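Local coordinates for putative uncharacterized protein (Jonesia denitrificans, PDB 4KTB) that is of unconfirmed function but, as a putative member of the NUDIX hydrolase superfamily, possibly hydrolyses diadenosine tetraphosphate asymmetrically, at residues R91-E94 / K95-P99; A183-A187 / G188-D192. All coordinates share one frame; numbering follows the deposited sequence.

Contact 1: R91-E94 / K95-P99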
ATOM      1  N   ARG A  91       6.213  20.248   7.633  1.00  9.40           N
ATOM      2  CA  ARG A  91       5.816  21.373   8.462  1.00  8.59           C
ATOM      3  C   ARG A  91       5.301  20.931   9.821  1.00 11.48           C
ATOM      4  O   ARG A  91       5.577  21.560  10.828  1.00  9.22           O
ATOM      5  CB  ARG A  91       4.748  22.186   7.736  1.00  8.41           C
ATOM      6  CG  ARG A  91       4.287  23.394   8.490  1.00 14.58           C
ATOM      7  CD  ARG A  91       3.432  24.293   7.615  1.00 15.69           C
ATOM      8  NE  ARG A  91       2.242  23.604   7.132  1.00 15.54           N
ATOM      9  CZ  ARG A  91       1.112  23.509   7.817  1.00 15.00           C
ATOM     10  NH1 ARG A  91       1.027  24.055   9.024  1.00 12.96           N
ATOM     11  NH2 ARG A  91       0.078  22.867   7.293  1.00 16.11           N
ATOM     12  N   HIS A  92       4.554  19.838   9.859  1.00  8.00           N
ATOM     13  CA  HIS A  92       3.912  19.441  11.111  1.00 10.02           C
ATOM     14  C   HIS A  92       4.903  18.740  12.012  1.00 10.68           C
ATOM     15  O   HIS A  92       4.811  18.818  13.233  1.00 14.66           O
ATOM     16  CB  HIS A  92       2.646  18.597  10.861  1.00  8.58           C
ATOM     17  CG  HIS A  92       1.466  19.409  10.423  1.00  9.24           C
ATOM     18  ND1 HIS A  92       0.798  20.264  11.273  1.00 13.37           N
ATOM     19  CD2 HIS A  92       0.853  19.523   9.218  1.00  8.96           C
ATOM     20  CE1 HIS A  92      -0.180  20.865  10.615  1.00 16.56           C
ATOM     21  NE2 HIS A  92      -0.167  20.434   9.366  1.00  7.02           N
ATOM     22  N   ILE A  93       5.873  18.074  11.399  1.00 10.87           N
ATOM     23  CA  ILE A  93       6.936  17.438  12.163  1.00 11.53           C
ATOM     24  C   ILE A  93       7.819  18.479  12.852  1.00 14.91           C
ATOM     25  O   ILE A  93       8.128  18.362  14.039  1.00 15.36           O
ATOM     26  CB  ILE A  93       7.791  16.522  11.269  1.00 13.08           C
ATOM     27  CG1 ILE A  93       6.968  15.329  10.792  1.00 13.91           C
ATOM     28  CG2 ILE A  93       9.013  16.014  12.014  1.00 15.32           C
ATOM     29  CD1 ILE A  93       6.823  14.231  11.836  1.00 16.16           C
ATOM     30  N   GLU A  94       8.226  19.497  12.105  1.00 13.00           N
ATOM     31  CA  GLU A  94       9.027  20.574  12.666  1.00 14.52           C
ATOM     32  C   GLU A  94       8.252  21.258  13.790  1.00 15.55           C
ATOM     33  O   GLU A  94       8.784  21.498  14.867  1.00 13.95           O
ATOM     34  CB  GLU A  94       9.352  21.576  11.561  1.00 15.96           C
ATOM     35  CG  GLU A  94      10.558  22.427  11.820  1.00 23.73           C
ATOM     36  CD  GLU A  94      10.219  23.710  12.531  1.00 30.68           C
ATOM     37  OE1 GLU A  94       9.032  24.094  12.522  1.00 33.67           O
ATOM     38  OE2 GLU A  94      11.137  24.345  13.096  1.00 33.01           O
ATOM     39  N   LYS A  95       6.981  21.542  13.522  1.00 16.41           N
ATOM     40  CA  LYS A  95       6.091  22.240  14.450  1.00 17.64           C
ATOM     41  C   LYS A  95       5.920  21.555  15.805  1.00 16.44           C
ATOM     42  O   LYS A  95       5.834  22.227  16.830  1.00 15.22           O
ATOM     43  CB  LYS A  95       4.717  22.445  13.796  1.00 20.87           C
ATOM     44  CG  LYS A  95       3.650  23.027  14.702  1.00 20.89           C
ATOM     45  CD  LYS A  95       2.410  23.393  13.899  1.00 24.05           C
ATOM     46  CE  LYS A  95       1.252  23.717  14.815  1.00 24.05           C
ATOM     47  NZ  LYS A  95       1.057  22.611  15.788  1.00 26.53           N
ATOM     48  N   ASP A  96       5.866  20.227  15.819  1.00 14.66           N
ATOM     49  CA  ASP A  96       5.618  19.491  17.067  1.00 15.01           C
ATOM     50  C   ASP A  96       6.902  18.976  17.741  1.00 17.06           C
ATOM     51  O   ASP A  96       6.945  18.809  18.959  1.00 19.64           O
ATOM     52  CB  ASP A  96       4.645  18.316  16.816  1.00 14.07           C
ATOM     53  CG  ASP A  96       3.175  18.709  16.963  1.00 15.97           C
ATOM     54  OD1 ASP A  96       2.851  19.525  17.847  1.00 16.19           O
ATOM     55  OD2 ASP A  96       2.335  18.193  16.198  1.00 18.13           O
ATOM     56  N   LEU A  97       7.943  18.735  16.944  1.00 15.46           N
ATOM     57  CA  LEU A  97       9.118  17.988  17.417  1.00 15.90           C
ATOM     58  C   LEU A  97      10.429  18.750  17.284  1.00 17.11           C
ATOM     59  O   LEU A  97      11.498  18.232  17.624  1.00 16.06           O
ATOM     60  CB  LEU A  97       9.256  16.664  16.662  1.00 13.51           C
ATOM     61  CG  LEU A  97       8.129  15.642  16.812  1.00 10.95           C
ATOM     62  CD1 LEU A  97       8.477  14.375  16.057  1.00 10.60           C
ATOM     63  CD2 LEU A  97       7.869  15.350  18.297  1.00 13.35           C
ATOM     64  N   GLY A  98      10.348  19.968  16.768  1.00 19.33           N
ATOM     65  CA  GLY A  98      11.534  20.777  16.574  1.00 18.54           C
ATOM     66  C   GLY A  98      12.140  20.597  15.193  1.00 20.29           C
ATOM     67  O   GLY A  98      11.841  19.624  14.495  1.00 18.82           O
ATOM     68  N   PRO A  99      13.025  21.528  14.806  1.00 13.55           N
ATOM     69  CA  PRO A  99      13.565  21.616  13.451  1.00 16.32           C
ATOM     70  C   PRO A  99      14.692  20.642  13.182  1.00 18.86           C
ATOM     71  O   PRO A  99      15.184  20.596  12.058  1.00 20.68           O
ATOM     72  CB  PRO A  99      14.114  23.034  13.405  1.00 23.24           C
ATOM     73  CG  PRO A  99      14.575  23.271  14.803  1.00 24.64           C
ATOM     74  CD  PRO A  99      13.568  22.581  15.679  1.00 14.53           C
TER
HETATM   75  O   HOH W   1       0.632  20.015  14.119  1.00 10.41           O
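E94 and P99 meet where helix 85-97 gives way to loop, and the glutamate can be followed outward. Its CB meets the backbone N of K95 at 3.1 Å. With chi1 at -158°, CG stands anti to the backbone N and comes within 3.5 Å of P99 CA. The chain then bends at chi2, its side chain crossing that of the proline obliquely, and OE2 touches P99 CB at 3.3 Å. OE1 lies 3.4 Å from K95 N, too poorly angled for a hydrogen bond. In the last turn K95 N, D96 N and L97 N bond to the carbonyls of R91, H92 and I93, and G98, at positive phi, closes the series through N on E94 O. The sequence is consistent with the end of a degenerate Nudix box: K95 and D96 stand where the canonical motif has glutamates, and R91 pairs with E83 in a salt bridge. One water is held by H92 ND1, K95 NZ and D96 OD2, donating to the carboxylate and accepting from the lysine. H92 NE2 bonds to R78 O, D96 OD1 to N152. I93 and L97 pack against strand 39-49, D96 and L97 reach L61 of strand 55-64, and H92 and D96 rest on V75 of strand 75-78.

Contact 2: A183-A187 / G188-D192; sequences ALAHA and GRLPD
R189 N donates to L184 O across 2.7 Å, in a nearly straight bond with an angle of 167° at the hydrogen, and so provides this carbonyl at the end of helix 176-186 with a partner beyond the helix. The next carbonyl, A185 O, accepts from G188 N at 2.8 Å, with the donor well above the carbonyl plane rather than on a lone pair. Inside the last turn, A187 N is satisfied by A183 O. The pair of bonds back into the final turn, together with positive phi at G188, makes this a Schellman motif, in which glycine turns the chain off the helix. H186 O accepts from outside the chain, bonding to S108 OG of the third subunit. With chi1 at -71°, CG of R189 comes within 3.8 Å of A187 O, and the bend at chi2 then sends the rest of the side chain away from the helix. Its NH2 forms a salt bridge with OD2 of D54, and NE is also hydrogen-bonded elsewhere in the structure. Apolar contacts follow the reversal: L190 CD1 lies 4.2 Å from L184 CB, and P191 CD approaches L184 CD1. A185 packs on A185 of the second subunit, whose M178 meets L190.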
ATOM      1  N   ALA A 183      -1.301   1.760  12.675  1.00 16.56           N
ATOM      2  CA  ALA A 183       0.053   2.128  12.261  1.00 15.08           C
ATOM      3  C   ALA A 183       1.037   1.032  12.644  1.00 14.04           C
ATOM      4  O   ALA A 183       1.898   0.646  11.848  1.00  9.59           O
ATOM      5  CB  ALA A 183       0.462   3.477  12.871  1.00 15.05           C
ATOM      6  N   LEU A 184       0.886   0.524  13.862  1.00 10.44           N
ATOM      7  CA  LEU A 184       1.686  -0.592  14.343  1.00 14.54           C
ATOM      8  C   LEU A 184       1.403  -1.857  13.556  1.00 17.39           C
ATOM      9  O   LEU A 184       2.317  -2.622  13.252  1.00 19.78           O
ATOM     10  CB  LEU A 184       1.387  -0.852  15.819  1.00 14.41           C
ATOM     11  CG  LEU A 184       1.868   0.254  16.742  1.00 13.80           C
ATOM     12  CD1 LEU A 184       1.376  -0.002  18.147  1.00 13.33           C
ATOM     13  CD2 LEU A 184       3.388   0.323  16.710  1.00 14.71           C
ATOM     14  N   ALA A 185       0.127  -2.088  13.263  1.00 18.17           N
ATOM     15  CA  ALA A 185      -0.262  -3.213  12.432  1.00 11.42           C
ATOM     16  C   ALA A 185       0.463  -3.100  11.094  1.00 11.28           C
ATOM     17  O   ALA A 185       1.102  -4.038  10.659  1.00 11.31           O
ATOM     18  CB  ALA A 185      -1.753  -3.242  12.231  1.00 12.33           C
ATOM     19  N   HIS A 186       0.369  -1.934  10.456  1.00 11.09           N
ATOM     20  CA  HIS A 186       1.018  -1.722   9.156  1.00  9.79           C
ATOM     21  C   HIS A 186       2.503  -2.052   9.225  1.00 15.30           C
ATOM     22  O   HIS A 186       3.047  -2.670   8.319  1.00 15.76           O
ATOM     23  CB  HIS A 186       0.846  -0.282   8.676  1.00  8.68           C
ATOM     24  CG  HIS A 186       1.443  -0.018   7.327  1.00 13.84           C
ATOM     25  ND1 HIS A 186       0.974  -0.620   6.174  1.00 15.45           N
ATOM     26  CD2 HIS A 186       2.463   0.783   6.938  1.00 14.43           C
ATOM     27  CE1 HIS A 186       1.676  -0.195   5.140  1.00  7.97           C
ATOM     28  NE2 HIS A 186       2.591   0.653   5.572  1.00 12.92           N
ATOM     29  N   ALA A 187       3.151  -1.641  10.314  1.00 10.25           N
ATOM     30  CA  ALA A 187       4.589  -1.862  10.500  1.00 10.78           C
ATOM     31  C   ALA A 187       4.922  -3.306  10.891  1.00 18.86           C
ATOM     32  O   ALA A 187       6.085  -3.693  10.971  1.00 22.83           O
ATOM     33  CB  ALA A 187       5.133  -0.898  11.526  1.00 11.70           C
ATOM     34  N   GLY A 188       3.892  -4.100  11.133  1.00 12.08           N
ATOM     35  CA  GLY A 188       4.088  -5.462  11.583  1.00 28.06           C
ATOM     36  C   GLY A 188       4.598  -5.507  13.009  1.00 27.82           C
ATOM     37  O   GLY A 188       5.418  -6.350  13.359  1.00 15.00           O
ATOM     38  N   ARG A 189       4.109  -4.597  13.839  1.00 13.73           N
ATOM     39  CA  ARG A 189       4.578  -4.517  15.210  1.00 17.64           C
ATOM     40  C   ARG A 189       3.431  -4.260  16.177  1.00 18.33           C
ATOM     41  O   ARG A 189       3.629  -3.686  17.243  1.00 18.09           O
ATOM     42  CB  ARG A 189       5.659  -3.436  15.333  1.00 17.33           C
ATOM     43  CG  ARG A 189       7.001  -3.782  14.692  1.00 17.12           C
ATOM     44  CD  ARG A 189       7.894  -4.522  15.665  1.00 22.63           C
ATOM     45  NE  ARG A 189       9.050  -5.130  15.013  1.00 31.84           N
ATOM     46  CZ  ARG A 189       9.351  -6.430  15.055  1.00 36.27           C
ATOM     47  NH1 ARG A 189       8.583  -7.285  15.723  1.00 36.68           N
ATOM     48  NH2 ARG A 189      10.429  -6.878  14.424  1.00 36.15           N
ATOM     49  N   LEU A 190       2.228  -4.672  15.804  1.00 16.36           N
ATOM     50  CA  LEU A 190       1.112  -4.586  16.741  1.00 18.67           C
ATOM     51  C   LEU A 190       1.278  -5.677  17.799  1.00 16.22           C
ATOM     52  O   LEU A 190       1.466  -6.833  17.456  1.00 16.80           O
ATOM     53  CB  LEU A 190      -0.215  -4.764  16.011  1.00 18.55           C
ATOM     54  CG  LEU A 190      -1.484  -4.652  16.854  1.00 20.29           C
ATOM     55  CD1 LEU A 190      -1.718  -3.209  17.311  1.00 16.14           C
ATOM     56  CD2 LEU A 190      -2.656  -5.164  16.040  1.00 21.84           C
ATOM     57  N   PRO A 191       1.231  -5.311  19.092  1.00 18.79           N
ATOM     58  CA  PRO A 191       1.457  -6.287  20.169  1.00 18.43           C
ATOM     59  C   PRO A 191       0.364  -7.330  20.316  1.00 26.03           C
ATOM     60  O   PRO A 191      -0.819  -7.006  20.217  1.00 25.49           O
ATOM     61  CB  PRO A 191       1.449  -5.428  21.435  1.00 18.89           C
ATOM     62  CG  PRO A 191       1.755  -4.069  20.983  1.00 25.56           C
ATOM     63  CD  PRO A 191       1.171  -3.936  19.609  1.00 20.73           C
ATOM     64  N   ASP A 192       0.758  -8.568  20.581  1.00 29.63           N
ATOM     65  CA  ASP A 192      -0.203  -9.587  20.946  1.00 33.38           C
ATOM     66  C   ASP A 192      -0.910  -9.110  22.212  1.00 35.61           C
ATOM     67  O   ASP A 192      -2.135  -8.924  22.230  1.00 36.92           O
ATOM     68  CB  ASP A 192       0.525 -10.905  21.193  1.00 37.47           C
ATOM     69  CG  ASP A 192      -0.411 -12.091  21.252  1.00 39.78           C
ATOM     70  OD1 ASP A 192      -1.582 -11.917  21.655  1.00 38.99           O
ATOM     71  OD2 ASP A 192       0.026 -13.208  20.894  1.00 41.87           O
TER

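Contacts 1 and 2 illustrate two ways of ending a helix in one chain, each with a positive-phi glycine just past the last turn. They lie on opposite sides of the chain's centre, their own centres 24 Å apart and their nearest atoms about 13 Å. Strand 55-64 relates them: D96 and L97 of contact 1 touch L61, and L184 and A187 of contact 2 touch V58 and V55. Contact 1 lies on the helix that probably corresponds to the Nudix box, where the superfamily usually carries its catalytic residues, and a sodium ion is bound about 4 Å from the side chain of K95. Contact 2, remote from it, takes part in interfaces with two further copies of the protein.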